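Local coordinates for probable adhesion protein (Pseudomonas aeruginosa PAO1, PDB 6R3Z), which binds divalent metal ions such as ferrous iron, manganese and nickel, probably as the periplasmic solute-binding component of a metal-uptake transporter, at residues L7-T12 / V58-G63; I11-Y16 / D67-R72; P83-N88 / R128-L133. One frame throughout, in Å; residues are numbered along the deposited sequence.

Contact 1 of 3, residues L7-T12 / V58-G63; sequences LRIGIT and VVVLNG
Gly10 is held to the neighbouring strand through both its backbone polar atoms: its N gives a nearly straight hydrogen bond to Val58 O at 2.8 Å, and its O receives one from Val60 N at 2.9 Å. A third bond, from Val58 N to Arg8 O, is long and weak. On one face of the sheet, Ile9 and Val58 lie side by side and point the same way, CG1 to CG1 at 3.8 Å; Ile9 CG2 also meets Val60 CG2. These two strands, 8-11 and 58-61, are the parallel central pair of a four-stranded sheet of order 2-1-3-4. Helix 116-133 packs on this face, with Leu130 on Ile9 and Val58, and Ile126 on Val60. Past Gly10 the strands part, and a water bridges them, accepting from Thr12 N and donating to Val60 O at 2.7 Å. Here Thr12 CG2 rests 3.8 Å from Leu61 CD2, the two side chains crossing at about a right angle, while Ala70 of helix 68-76 touches Leu61.

Contact 2 of 3, residues I11-Y16 / D67-R72; sequences ITLHPY and DDFAER
Asp67 OD2 accepts a short hydrogen bond from Thr12 OG1, 2.6 Å long, on its anti lone pair, the one turned away from OD1. The same oxygen also receives the amide of Asn62, and OD1 takes that of Gly63, so both carboxylate oxygens of this buried aspartate have donors. The two side chains cross at about a right angle. The threonine hydroxyl sits between its own backbone N and carbonyl carbon (chi1 68°), which leaves CG2 anti to the carbonyl carbon; this methyl packs 3.5 Å from Ala70 CB in the first turn of helix 68-76. Phe69, from the same turn, presents its edge: Thr12 O lies in the plane of the ring, 3.9 Å from CZ, and Leu13 CD2 approaches that rim atom at 4.4 Å. Tyr43 meets the Phe69 ring edge-to-face. The contact thus joins the loop after strand 8-11, where Leu13 is the N-cap residue of helix 14-24, to the start of helix 68-76. Leu13 also lies about 4 Å, side chain to side chain, from the metal ligand His66. One hydroxyl and two amides donating to a buried carboxylate would be expected to favour its ionised form.

Contact 3 of 3, residues P83-N88 / R128-L133; sequences PVIEAN and RELGKL. With EDO (1,2-ethanediol), chain C.
Edge strand 84-86 of the four-stranded parallel sheet in the N-terminal half meets the last turns of helix 116-133, part of the helix layer packed on a parallel sheet, as in alpha/beta domains. The short segments run nearly antiparallel, at 155°, with axes 9.6 Å apart at closest approach. Ile85 makes the largest single contribution. Its CG1 is anti to the carbonyl carbon and the chain is extended beyond it (chi2 169°), which sends CD1 to the helix. There CD1 touches Glu129 CB and Leu130 CD2, each at 3.7 Å, and Leu133 CD1 more loosely at 4.3 Å. The Ile85 side chain meets that of Leu130 at about a right angle. Val58 of the adjoining strand also touches Ile85 and Leu133. Toward the surface, Pro83 CB makes a looser approach to Leu133 CD2.

Glu129 rests on Ile85 mainly through CB; beyond it the chain bends at chi2 (-51°), and the carboxylate meets polar partners. Its OE2 is met on the syn side by Lys132 NZ in a salt bridge of 3.0 Å within the helix. A 1,2-ethanediol, probably from the crystallisation liquor, lies beside the strand and the helix, with C1 near Val84 O and O1 beside the Leu133 methyls. Its O2 donates a hydrogen bond of 2.9 Å to Glu129 OE1.

All three contacts belong to the N-terminal half of the chain and are built around one parallel sheet. Contact 1 pairs its two central strands; contact 2, centred about 8 Å away, lies at their C-terminal ends, where helices 14-24 and 68-76 begin; contact 3, about 9 Å from contact 1 and 14 Å from contact 2 between centres, joins edge strand 84-86 to helix 116-133. Contacts 1 and 2 share Ile11 and Thr12, and contact 3 opens later in the sequence. Asn62 of contact 1 reaches both others, ND2 to Tyr16 OH and O to Asn88 ND2. The strand ends at contact 2 face the nickel site, which includes His66; contact 3 is on the remote side.

Contact 1 of 3, residues L7-T12 / V58-G63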
ATOM      1  N   LEU A   7      -3.223  22.833 -11.334  1.00 27.37           N
ATOM      2  CA  LEU A   7      -4.117  21.802 -10.780  1.00 27.04           C
ATOM      3  C   LEU A   7      -3.935  21.578  -9.284  1.00 28.28           C
ATOM      4  O   LEU A   7      -2.810  21.520  -8.797  1.00 27.49           O
ATOM      5  CB  LEU A   7      -3.886  20.435 -11.450  1.00 27.26           C
ATOM      6  CG  LEU A   7      -4.489  20.103 -12.809  1.00 32.12           C
ATOM      7  CD1 LEU A   7      -4.170  18.640 -13.148  1.00 32.07           C
ATOM      8  CD2 LEU A   7      -5.997  20.243 -12.816  1.00 33.09           C
ATOM      9  N   ARG A   8      -5.042  21.381  -8.567  1.00 25.93           N
ATOM     10  CA  ARG A   8      -5.009  21.020  -7.152  1.00 24.97           C
ATOM     11  C   ARG A   8      -5.555  19.593  -7.113  1.00 26.45           C
ATOM     12  O   ARG A   8      -6.730  19.368  -7.419  1.00 26.92           O
ATOM     13  CB  ARG A   8      -5.848  22.006  -6.306  1.00 25.75           C
ATOM     14  CG  ARG A   8      -5.082  23.315  -6.078  1.00 28.03           C
ATOM     15  CD  ARG A   8      -5.784  24.360  -5.205  1.00 33.06           C
ATOM     16  NE  ARG A   8      -6.281  23.829  -3.928  1.00 32.38           N
ATOM     17  CZ  ARG A   8      -5.548  23.674  -2.827  1.00 37.18           C
ATOM     18  NH1 ARG A   8      -6.101  23.203  -1.716  1.00 31.55           N
ATOM     19  NH2 ARG A   8      -4.259  23.988  -2.828  1.00 28.45           N
ATOM     20  N   ILE A   9      -4.677  18.633  -6.821  1.00 23.07           N
ATOM     21  CA  ILE A   9      -4.958  17.186  -6.842  1.00 21.90           C
ATOM     22  C   ILE A   9      -5.052  16.580  -5.438  1.00 24.87           C
ATOM     23  O   ILE A   9      -4.064  16.549  -4.699  1.00 25.07           O
ATOM     24  CB  ILE A   9      -3.833  16.463  -7.638  1.00 23.59           C
ATOM     25  CG1 ILE A   9      -3.586  17.104  -9.011  1.00 23.51           C
ATOM     26  CG2 ILE A   9      -4.108  14.939  -7.750  1.00 23.19           C
ATOM     27  CD1 ILE A   9      -2.138  16.773  -9.542  1.00 24.64           C
ATOM     28  N   GLY A  10      -6.196  15.999  -5.130  1.00 21.99           N
ATOM     29  CA  GLY A  10      -6.374  15.325  -3.859  1.00 21.34           C
ATOM     30  C   GLY A  10      -5.883  13.896  -3.917  1.00 23.84           C
ATOM     31  O   GLY A  10      -5.969  13.244  -4.961  1.00 23.92           O
ATOM     32  N   ILE A  11      -5.308  13.422  -2.809  1.00 20.63           N
ATOM     33  CA  ILE A  11      -4.832  12.053  -2.622  1.00 20.41           C
ATOM     34  C   ILE A  11      -5.402  11.508  -1.315  1.00 23.82           C
ATOM     35  O   ILE A  11      -5.785  12.296  -0.437  1.00 23.67           O
ATOM     36  CB  ILE A  11      -3.298  11.887  -2.727  1.00 22.71           C
ATOM     37  CG1 ILE A  11      -2.546  12.635  -1.584  1.00 23.80           C
ATOM     38  CG2 ILE A  11      -2.797  12.275  -4.124  1.00 23.72           C
ATOM     39  CD1 ILE A  11      -2.399  11.803  -0.248  1.00 23.15           C
ATOM     40  N   THR A  12      -5.386  10.176  -1.144  1.00 21.72           N
ATOM     41  CA  THR A  12      -6.023   9.575   0.031  1.00 23.01           C
ATOM     42  C   THR A  12      -5.070   8.854   0.981  1.00 27.49           C
ATOM     43  O   THR A  12      -5.310   8.857   2.191  1.00 28.66           O
ATOM     44  CB  THR A  12      -7.160   8.634  -0.410  1.00 27.97           C
ATOM     45  OG1 THR A  12      -6.586   7.516  -1.082  1.00 24.94           O
ATOM     46  CG2 THR A  12      -8.186   9.317  -1.326  1.00 24.71           C
ATOM     47  N   VAL A  58      -9.396  17.661  -8.875  1.00 24.31           N
ATOM     48  CA  VAL A  58      -9.449  16.216  -9.118  1.00 24.02           C
ATOM     49  C   VAL A  58      -9.013  15.464  -7.874  1.00 26.99           C
ATOM     50  O   VAL A  58      -8.174  15.973  -7.113  1.00 27.63           O
ATOM     51  CB  VAL A  58      -8.603  15.798 -10.373  1.00 28.24           C
ATOM     52  CG1 VAL A  58      -7.118  16.171 -10.223  1.00 27.35           C
ATOM     53  CG2 VAL A  58      -8.761  14.308 -10.712  1.00 27.70           C
ATOM     54  N   VAL A  59      -9.570  14.254  -7.668  1.00 21.63           N
ATOM     55  CA  VAL A  59      -9.141  13.388  -6.568  1.00 21.76           C
ATOM     56  C   VAL A  59      -8.663  12.053  -7.165  1.00 23.28           C
ATOM     57  O   VAL A  59      -9.395  11.432  -7.930  1.00 23.19           O
ATOM     58  CB  VAL A  59     -10.234  13.146  -5.471  1.00 25.68           C
ATOM     59  CG1 VAL A  59      -9.704  12.242  -4.357  1.00 24.66           C
ATOM     60  CG2 VAL A  59     -10.755  14.463  -4.880  1.00 26.24           C
ATOM     61  N   VAL A  60      -7.454  11.618  -6.789  1.00 20.29           N
ATOM     62  CA  VAL A  60      -6.888  10.331  -7.170  1.00 19.67           C
ATOM     63  C   VAL A  60      -7.347   9.322  -6.103  1.00 25.94           C
ATOM     64  O   VAL A  60      -7.178   9.570  -4.900  1.00 25.57           O
ATOM     65  CB  VAL A  60      -5.342  10.381  -7.289  1.00 24.09           C
ATOM     66  CG1 VAL A  60      -4.741   8.974  -7.463  1.00 23.62           C
ATOM     67  CG2 VAL A  60      -4.932  11.283  -8.458  1.00 24.31           C
ATOM     68  N   LEU A  61      -7.933   8.203  -6.553  1.00 23.54           N
ATOM     69  CA  LEU A  61      -8.448   7.163  -5.658  1.00 23.56           C
ATOM     70  C   LEU A  61      -7.812   5.801  -5.883  1.00 25.55           C
ATOM     71  O   LEU A  61      -7.541   5.401  -7.018  1.00 23.24           O
ATOM     72  CB  LEU A  61      -9.967   6.971  -5.854  1.00 24.86           C
ATOM     73  CG  LEU A  61     -10.935   8.108  -5.499  1.00 29.23           C
ATOM     74  CD1 LEU A  61     -12.380   7.649  -5.677  1.00 30.57           C
ATOM     75  CD2 LEU A  61     -10.743   8.584  -4.074  1.00 29.83           C
ATOM     76  N   ASN A  62      -7.642   5.053  -4.785  1.00 22.87           N
ATOM     77  CA  ASN A  62      -7.233   3.663  -4.814  1.00 23.13           C
ATOM     78  C   ASN A  62      -8.470   2.958  -5.441  1.00 25.44           C
ATOM     79  O   ASN A  62      -8.330   2.162  -6.379  1.00 25.13           O
ATOM     80  CB  ASN A  62      -6.943   3.167  -3.372  1.00 20.72           C
ATOM     81  CG  ASN A  62      -6.983   1.658  -3.229  1.00 30.35           C
ATOM     82  OD1 ASN A  62      -8.024   1.083  -2.877  1.00 25.20           O
ATOM     83  ND2 ASN A  62      -5.866   0.987  -3.532  1.00 23.47           N
ATOM     84  N   GLY A  63      -9.657   3.315  -4.939  1.00 23.10           N
ATOM     85  CA  GLY A  63     -10.958   2.873  -5.460  1.00 24.13           C
ATOM     86  C   GLY A  63     -11.247   1.389  -5.538  1.00 28.45           C
ATOM     87  O   GLY A  63     -12.229   0.987  -6.186  1.00 30.63           O
TER
HETATM   88  O   HOH W   1      -5.112   8.582  -3.402  1.00 22.56           O

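Contact 2 of 3, residues I11-Y16 / D67-R72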
ATOM      1  N   ILE A  11      -5.308  13.422  -2.809  1.00 20.63           N
ATOM      2  CA  ILE A  11      -4.832  12.053  -2.622  1.00 20.41           C
ATOM      3  C   ILE A  11      -5.402  11.508  -1.315  1.00 23.82           C
ATOM      4  O   ILE A  11      -5.785  12.296  -0.437  1.00 23.67           O
ATOM      5  CB  ILE A  11      -3.298  11.887  -2.727  1.00 22.71           C
ATOM      6  CG1 ILE A  11      -2.546  12.635  -1.584  1.00 23.80           C
ATOM      7  CG2 ILE A  11      -2.797  12.275  -4.124  1.00 23.72           C
ATOM      8  CD1 ILE A  11      -2.399  11.803  -0.248  1.00 23.15           C
ATOM      9  N   THR A  12      -5.386  10.176  -1.144  1.00 21.72           N
ATOM     10  CA  THR A  12      -6.023   9.575   0.031  1.00 23.01           C
ATOM     11  C   THR A  12      -5.070   8.854   0.981  1.00 27.49           C
ATOM     12  O   THR A  12      -5.310   8.857   2.191  1.00 28.66           O
ATOM     13  CB  THR A  12      -7.160   8.634  -0.410  1.00 27.97           C
ATOM     14  OG1 THR A  12      -6.586   7.516  -1.082  1.00 24.94           O
ATOM     15  CG2 THR A  12      -8.186   9.317  -1.326  1.00 24.71           C
ATOM     16  N   LEU A  13      -4.096   8.121   0.434  1.00 23.07           N
ATOM     17  CA  LEU A  13      -3.134   7.325   1.195  1.00 21.57           C
ATOM     18  C   LEU A  13      -1.713   7.762   0.839  1.00 23.44           C
ATOM     19  O   LEU A  13      -1.475   8.232  -0.282  1.00 23.44           O
ATOM     20  CB  LEU A  13      -3.311   5.817   0.907  1.00 21.59           C
ATOM     21  CG  LEU A  13      -4.748   5.253   1.027  1.00 26.21           C
ATOM     22  CD1 LEU A  13      -4.853   3.892   0.385  1.00 27.42           C
ATOM     23  CD2 LEU A  13      -5.214   5.182   2.498  1.00 28.89           C
ATOM     24  N   HIS A  14      -0.770   7.577   1.786  1.00 20.59           N
ATOM     25  CA  HIS A  14       0.637   7.966   1.616  1.00 21.02           C
ATOM     26  C   HIS A  14       1.251   7.545   0.273  1.00 23.04           C
ATOM     27  O   HIS A  14       1.861   8.399  -0.375  1.00 22.90           O
ATOM     28  CB  HIS A  14       1.515   7.475   2.774  1.00 22.18           C
ATOM     29  CG  HIS A  14       1.217   8.148   4.073  1.00 24.02           C
ATOM     30  ND1 HIS A  14       0.085   7.834   4.804  1.00 25.35           N
ATOM     31  CD2 HIS A  14       1.929   9.075   4.747  1.00 25.01           C
ATOM     32  CE1 HIS A  14       0.149   8.574   5.900  1.00 25.00           C
ATOM     33  NE2 HIS A  14       1.222   9.354   5.896  1.00 25.09           N
ATOM     34  N   PRO A  15       1.097   6.268  -0.186  1.00 20.97           N
ATOM     35  CA  PRO A  15       1.713   5.875  -1.475  1.00 20.39           C
ATOM     36  C   PRO A  15       1.238   6.747  -2.624  1.00 20.76           C
ATOM     37  O   PRO A  15       2.062   7.089  -3.466  1.00 19.99           O
ATOM     38  CB  PRO A  15       1.284   4.417  -1.641  1.00 22.88           C
ATOM     39  CG  PRO A  15       1.128   3.926  -0.229  1.00 26.42           C
ATOM     40  CD  PRO A  15       0.433   5.101   0.436  1.00 22.46           C
ATOM     41  N   TYR A  16      -0.063   7.156  -2.619  1.00 18.97           N
ATOM     42  CA  TYR A  16      -0.605   8.005  -3.691  1.00 19.73           C
ATOM     43  C   TYR A  16      -0.021   9.407  -3.652  1.00 22.69           C
ATOM     44  O   TYR A  16       0.221   9.972  -4.715  1.00 19.47           O
ATOM     45  CB  TYR A  16      -2.137   7.987  -3.730  1.00 20.06           C
ATOM     46  CG  TYR A  16      -2.642   6.586  -4.004  1.00 21.70           C
ATOM     47  CD1 TYR A  16      -2.743   6.101  -5.310  1.00 24.16           C
ATOM     48  CD2 TYR A  16      -2.895   5.702  -2.959  1.00 22.39           C
ATOM     49  CE1 TYR A  16      -3.122   4.774  -5.567  1.00 24.02           C
ATOM     50  CE2 TYR A  16      -3.252   4.370  -3.201  1.00 23.46           C
ATOM     51  CZ  TYR A  16      -3.367   3.910  -4.506  1.00 26.05           C
ATOM     52  OH  TYR A  16      -3.711   2.592  -4.728  1.00 25.60           O
ATOM     53  N   ASP A  67      -9.898   3.106   0.177  1.00 20.86           N
ATOM     54  CA  ASP A  67     -10.241   4.496   0.470  1.00 20.73           C
ATOM     55  C   ASP A  67     -11.734   4.775   0.241  1.00 25.98           C
ATOM     56  O   ASP A  67     -12.104   5.800  -0.346  1.00 25.57           O
ATOM     57  CB  ASP A  67      -9.314   5.507  -0.248  1.00 21.13           C
ATOM     58  CG  ASP A  67      -9.234   5.389  -1.754  1.00 26.16           C
ATOM     59  OD1 ASP A  67      -9.987   4.557  -2.335  1.00 25.88           O
ATOM     60  OD2 ASP A  67      -8.403   6.094  -2.352  1.00 27.55           O
ATOM     61  N   ASP A  68     -12.603   3.901   0.794  1.00 24.36           N
ATOM     62  CA  ASP A  68     -14.056   4.100   0.716  1.00 25.30           C
ATOM     63  C   ASP A  68     -14.451   5.429   1.371  1.00 28.08           C
ATOM     64  O   ASP A  68     -15.336   6.112   0.859  1.00 27.20           O
ATOM     65  CB  ASP A  68     -14.804   2.933   1.389  1.00 28.24           C
ATOM     66  CG  ASP A  68     -14.654   1.602   0.657  1.00 40.83           C
ATOM     67  OD1 ASP A  68     -14.304   1.618  -0.544  1.00 40.10           O
ATOM     68  OD2 ASP A  68     -14.903   0.549   1.283  1.00 51.42           O
ATOM     69  N   PHE A  69     -13.748   5.821   2.466  1.00 24.68           N
ATOM     70  CA  PHE A  69     -13.980   7.088   3.171  1.00 25.16           C
ATOM     71  C   PHE A  69     -13.948   8.273   2.214  1.00 29.09           C
ATOM     72  O   PHE A  69     -14.755   9.196   2.363  1.00 29.23           O
ATOM     73  CB  PHE A  69     -12.960   7.310   4.316  1.00 26.61           C
ATOM     74  CG  PHE A  69     -11.498   7.397   3.942  1.00 27.27           C
ATOM     75  CD1 PHE A  69     -10.932   8.610   3.551  1.00 29.90           C
ATOM     76  CD2 PHE A  69     -10.674   6.282   4.027  1.00 30.22           C
ATOM     77  CE1 PHE A  69      -9.577   8.696   3.217  1.00 30.03           C
ATOM     78  CE2 PHE A  69      -9.313   6.370   3.703  1.00 33.04           C
ATOM     79  CZ  PHE A  69      -8.776   7.573   3.289  1.00 30.65           C
ATOM     80  N   ALA A  70     -13.039   8.236   1.213  1.00 25.83           N
ATOM     81  CA  ALA A  70     -12.866   9.344   0.269  1.00 26.18           C
ATOM     82  C   ALA A  70     -14.097   9.578  -0.622  1.00 28.98           C
ATOM     83  O   ALA A  70     -14.479  10.729  -0.818  1.00 27.76           O
ATOM     84  CB  ALA A  70     -11.618   9.137  -0.563  1.00 26.29           C
ATOM     85  N   GLU A  71     -14.755   8.503  -1.088  1.00 26.61           N
ATOM     86  CA  GLU A  71     -15.994   8.605  -1.881  1.00 27.64           C
ATOM     87  C   GLU A  71     -17.116   9.237  -1.055  1.00 32.26           C
ATOM     88  O   GLU A  71     -17.896  10.024  -1.591  1.00 30.69           O
ATOM     89  CB  GLU A  71     -16.456   7.230  -2.377  1.00 29.80           C
ATOM     90  CG  GLU A  71     -15.586   6.618  -3.466  1.00 41.04           C
ATOM     91  CD  GLU A  71     -16.023   5.207  -3.816  1.00 62.00           C
ATOM     92  OE1 GLU A  71     -17.186   5.028  -4.245  1.00 51.15           O
ATOM     93  OE2 GLU A  71     -15.209   4.274  -3.641  1.00 56.03           O
ATOM     94  N   ARG A  72     -17.198   8.885   0.254  1.00 29.47           N
ATOM     95  CA  ARG A  72     -18.210   9.437   1.158  1.00 28.80           C
ATOM     96  C   ARG A  72     -17.936  10.933   1.386  1.00 30.31           C
ATOM     97  O   ARG A  72     -18.865  11.748   1.336  1.00 29.18           O
ATOM     98  CB  ARG A  72     -18.250   8.662   2.490  1.00 31.03           C
ATOM     99  CG  ARG A  72     -18.782   7.234   2.356  1.00 39.44           C
ATOM    100  CD  ARG A  72     -18.972   6.560   3.713  1.00 43.91           C
ATOM    101  NE  ARG A  72     -17.730   5.969   4.230  1.00 48.21           N
ATOM    102  CZ  ARG A  72     -17.316   4.727   3.979  1.00 68.14           C
ATOM    103  NH1 ARG A  72     -16.178   4.285   4.496  1.00 58.67           N
ATOM    104  NH2 ARG A  72     -18.033   3.922   3.201  1.00 58.41           N
TER

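Contact 3 of 3, residues P83-N88 / R128-L133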
ATOM      1  N   PRO A  83     -13.955  15.548 -10.746  1.00 25.65           N
ATOM      2  CA  PRO A  83     -13.315  14.434 -11.464  1.00 26.23           C
ATOM      3  C   PRO A  83     -12.537  13.510 -10.510  1.00 26.79           C
ATOM      4  O   PRO A  83     -11.918  13.953  -9.535  1.00 22.83           O
ATOM      5  CB  PRO A  83     -12.381  15.142 -12.452  1.00 28.34           C
ATOM      6  CG  PRO A  83     -13.016  16.491 -12.668  1.00 33.43           C
ATOM      7  CD  PRO A  83     -13.527  16.853 -11.295  1.00 28.62           C
ATOM      8  N   VAL A  84     -12.615  12.208 -10.781  1.00 25.61           N
ATOM      9  CA  VAL A  84     -11.963  11.207  -9.959  1.00 24.81           C
ATOM     10  C   VAL A  84     -11.114  10.313 -10.852  1.00 27.74           C
ATOM     11  O   VAL A  84     -11.576   9.844 -11.906  1.00 28.35           O
ATOM     12  CB  VAL A  84     -13.028  10.424  -9.144  1.00 29.88           C
ATOM     13  CG1 VAL A  84     -12.577   9.012  -8.810  1.00 29.96           C
ATOM     14  CG2 VAL A  84     -13.450  11.197  -7.888  1.00 28.92           C
ATOM     15  N   ILE A  85      -9.862  10.116 -10.445  1.00 21.50           N
ATOM     16  CA  ILE A  85      -8.961   9.214 -11.162  1.00 21.40           C
ATOM     17  C   ILE A  85      -8.939   7.881 -10.442  1.00 24.83           C
ATOM     18  O   ILE A  85      -8.500   7.798  -9.281  1.00 24.32           O
ATOM     19  CB  ILE A  85      -7.539   9.811 -11.352  1.00 23.52           C
ATOM     20  CG1 ILE A  85      -7.591  11.040 -12.284  1.00 24.21           C
ATOM     21  CG2 ILE A  85      -6.549   8.742 -11.861  1.00 25.91           C
ATOM     22  CD1 ILE A  85      -6.264  11.857 -12.311  1.00 27.60           C
ATOM     23  N   GLU A  86      -9.427   6.844 -11.123  1.00 23.47           N
ATOM     24  CA  GLU A  86      -9.418   5.471 -10.592  1.00 23.23           C
ATOM     25  C   GLU A  86      -8.014   4.906 -10.920  1.00 25.90           C
ATOM     26  O   GLU A  86      -7.754   4.437 -12.039  1.00 24.86           O
ATOM     27  CB  GLU A  86     -10.557   4.627 -11.208  1.00 25.15           C
ATOM     28  CG  GLU A  86     -11.953   5.077 -10.783  1.00 37.88           C
ATOM     29  CD  GLU A  86     -12.370   4.843  -9.338  1.00 62.99           C
ATOM     30  OE1 GLU A  86     -11.653   4.121  -8.605  1.00 60.07           O
ATOM     31  OE2 GLU A  86     -13.431   5.378  -8.941  1.00 56.49           O
ATOM     32  N   ALA A  87      -7.076   5.034  -9.955  1.00 22.74           N
ATOM     33  CA  ALA A  87      -5.669   4.651 -10.169  1.00 22.49           C
ATOM     34  C   ALA A  87      -5.465   3.198 -10.612  1.00 25.12           C
ATOM     35  O   ALA A  87      -4.484   2.890 -11.299  1.00 25.02           O
ATOM     36  CB  ALA A  87      -4.860   4.909  -8.905  1.00 23.06           C
ATOM     37  N   ASN A  88      -6.353   2.304 -10.161  1.00 22.79           N
ATOM     38  CA  ASN A  88      -6.233   0.866 -10.397  1.00 23.53           C
ATOM     39  C   ASN A  88      -6.952   0.364 -11.644  1.00 29.35           C
ATOM     40  O   ASN A  88      -7.037  -0.854 -11.837  1.00 27.80           O
ATOM     41  CB  ASN A  88      -6.709   0.116  -9.144  1.00 22.45           C
ATOM     42  CG  ASN A  88      -5.668   0.159  -8.048  1.00 26.06           C
ATOM     43  OD1 ASN A  88      -4.584  -0.422  -8.180  1.00 24.71           O
ATOM     44  ND2 ASN A  88      -5.941   0.896  -6.983  1.00 24.63           N
ATOM     45  N   ARG A 128      -1.369   9.626 -17.238  1.00 23.73           N
ATOM     46  CA  ARG A 128      -2.170   9.726 -18.457  1.00 24.06           C
ATOM     47  C   ARG A 128      -3.429  10.563 -18.176  1.00 26.48           C
ATOM     48  O   ARG A 128      -3.756  11.461 -18.957  1.00 24.98           O
ATOM     49  CB  ARG A 128      -2.574   8.324 -18.943  1.00 23.74           C
ATOM     50  CG  ARG A 128      -3.497   8.356 -20.178  1.00 30.26           C
ATOM     51  CD  ARG A 128      -3.741   6.979 -20.742  1.00 38.11           C
ATOM     52  NE  ARG A 128      -2.516   6.436 -21.336  1.00 54.21           N
ATOM     53  CZ  ARG A 128      -2.474   5.383 -22.146  1.00 67.43           C
ATOM     54  NH1 ARG A 128      -3.594   4.759 -22.494  1.00 47.39           N
ATOM     55  NH2 ARG A 128      -1.314   4.959 -22.631  1.00 54.81           N
ATOM     56  N   GLU A 129      -4.115  10.263 -17.065  1.00 23.45           N
ATOM     57  CA  GLU A 129      -5.356  10.947 -16.695  1.00 22.82           C
ATOM     58  C   GLU A 129      -5.131  12.412 -16.299  1.00 26.82           C
ATOM     59  O   GLU A 129      -5.917  13.272 -16.699  1.00 26.28           O
ATOM     60  CB  GLU A 129      -6.128  10.164 -15.623  1.00 23.34           C
ATOM     61  CG  GLU A 129      -6.708   8.852 -16.135  1.00 28.46           C
ATOM     62  CD  GLU A 129      -7.521   8.995 -17.415  1.00 48.09           C
ATOM     63  OE1 GLU A 129      -8.498   9.777 -17.422  1.00 34.81           O
ATOM     64  OE2 GLU A 129      -7.155   8.353 -18.424  1.00 38.77           O
ATOM     65  N   LEU A 130      -4.043  12.699 -15.551  1.00 23.29           N
ATOM     66  CA  LEU A 130      -3.710  14.071 -15.183  1.00 23.46           C
ATOM     67  C   LEU A 130      -3.385  14.874 -16.454  1.00 27.95           C
ATOM     68  O   LEU A 130      -3.792  16.028 -16.567  1.00 27.91           O
ATOM     69  CB  LEU A 130      -2.540  14.137 -14.197  1.00 22.67           C
ATOM     70  CG  LEU A 130      -2.854  13.699 -12.777  1.00 25.00           C
ATOM     71  CD1 LEU A 130      -1.577  13.618 -11.950  1.00 24.63           C
ATOM     72  CD2 LEU A 130      -3.879  14.659 -12.103  1.00 25.91           C
ATOM     73  N   GLY A 131      -2.693  14.235 -17.400  1.00 25.18           N
ATOM     74  CA  GLY A 131      -2.356  14.838 -18.685  1.00 25.26           C
ATOM     75  C   GLY A 131      -3.573  15.263 -19.486  1.00 30.49           C
ATOM     76  O   GLY A 131      -3.541  16.302 -20.161  1.00 31.69           O
ATOM     77  N   LYS A 132      -4.658  14.463 -19.427  1.00 26.34           N
ATOM     78  CA  LYS A 132      -5.913  14.778 -20.121  1.00 27.48           C
ATOM     79  C   LYS A 132      -6.609  16.000 -19.486  1.00 32.48           C
ATOM     80  O   LYS A 132      -7.205  16.814 -20.195  1.00 31.18           O
ATOM     81  CB  LYS A 132      -6.856  13.575 -20.145  1.00 29.25           C
ATOM     82  CG  LYS A 132      -6.388  12.427 -21.027  1.00 41.74           C
ATOM     83  CD  LYS A 132      -7.306  11.234 -20.838  1.00 48.38           C
ATOM     84  CE  LYS A 132      -6.872  10.028 -21.628  1.00 52.99           C
ATOM     85  NZ  LYS A 132      -7.707   8.842 -21.298  1.00 53.97           N
ATOM     86  N   LEU A 133      -6.483  16.145 -18.158  1.00 30.63           N
ATOM     87  CA  LEU A 133      -7.050  17.268 -17.413  1.00 31.30           C
ATOM     88  C   LEU A 133      -6.222  18.534 -17.576  1.00 34.72           C
ATOM     89  O   LEU A 133      -6.768  19.630 -17.472  1.00 36.69           O
ATOM     90  CB  LEU A 133      -7.174  16.916 -15.915  1.00 30.92           C
ATOM     91  CG  LEU A 133      -8.123  15.751 -15.564  1.00 36.35           C
ATOM     92  CD1 LEU A 133      -7.927  15.325 -14.133  1.00 35.93           C
ATOM     93  CD2 LEU A 133      -9.600  16.141 -15.759  1.00 40.40           C
TER
HETATM   94  C1  EDO C 402     -11.435  11.864 -14.560  1.00 50.93           C
HETATM   95  O1  EDO C 402     -10.402  12.742 -14.978  1.00 50.89           O
HETATM   96  C2  EDO C 402     -11.307  10.489 -15.271  1.00 51.12           C
HETATM   97  O2  EDO C 402     -10.032   9.902 -15.011  1.00 49.41           O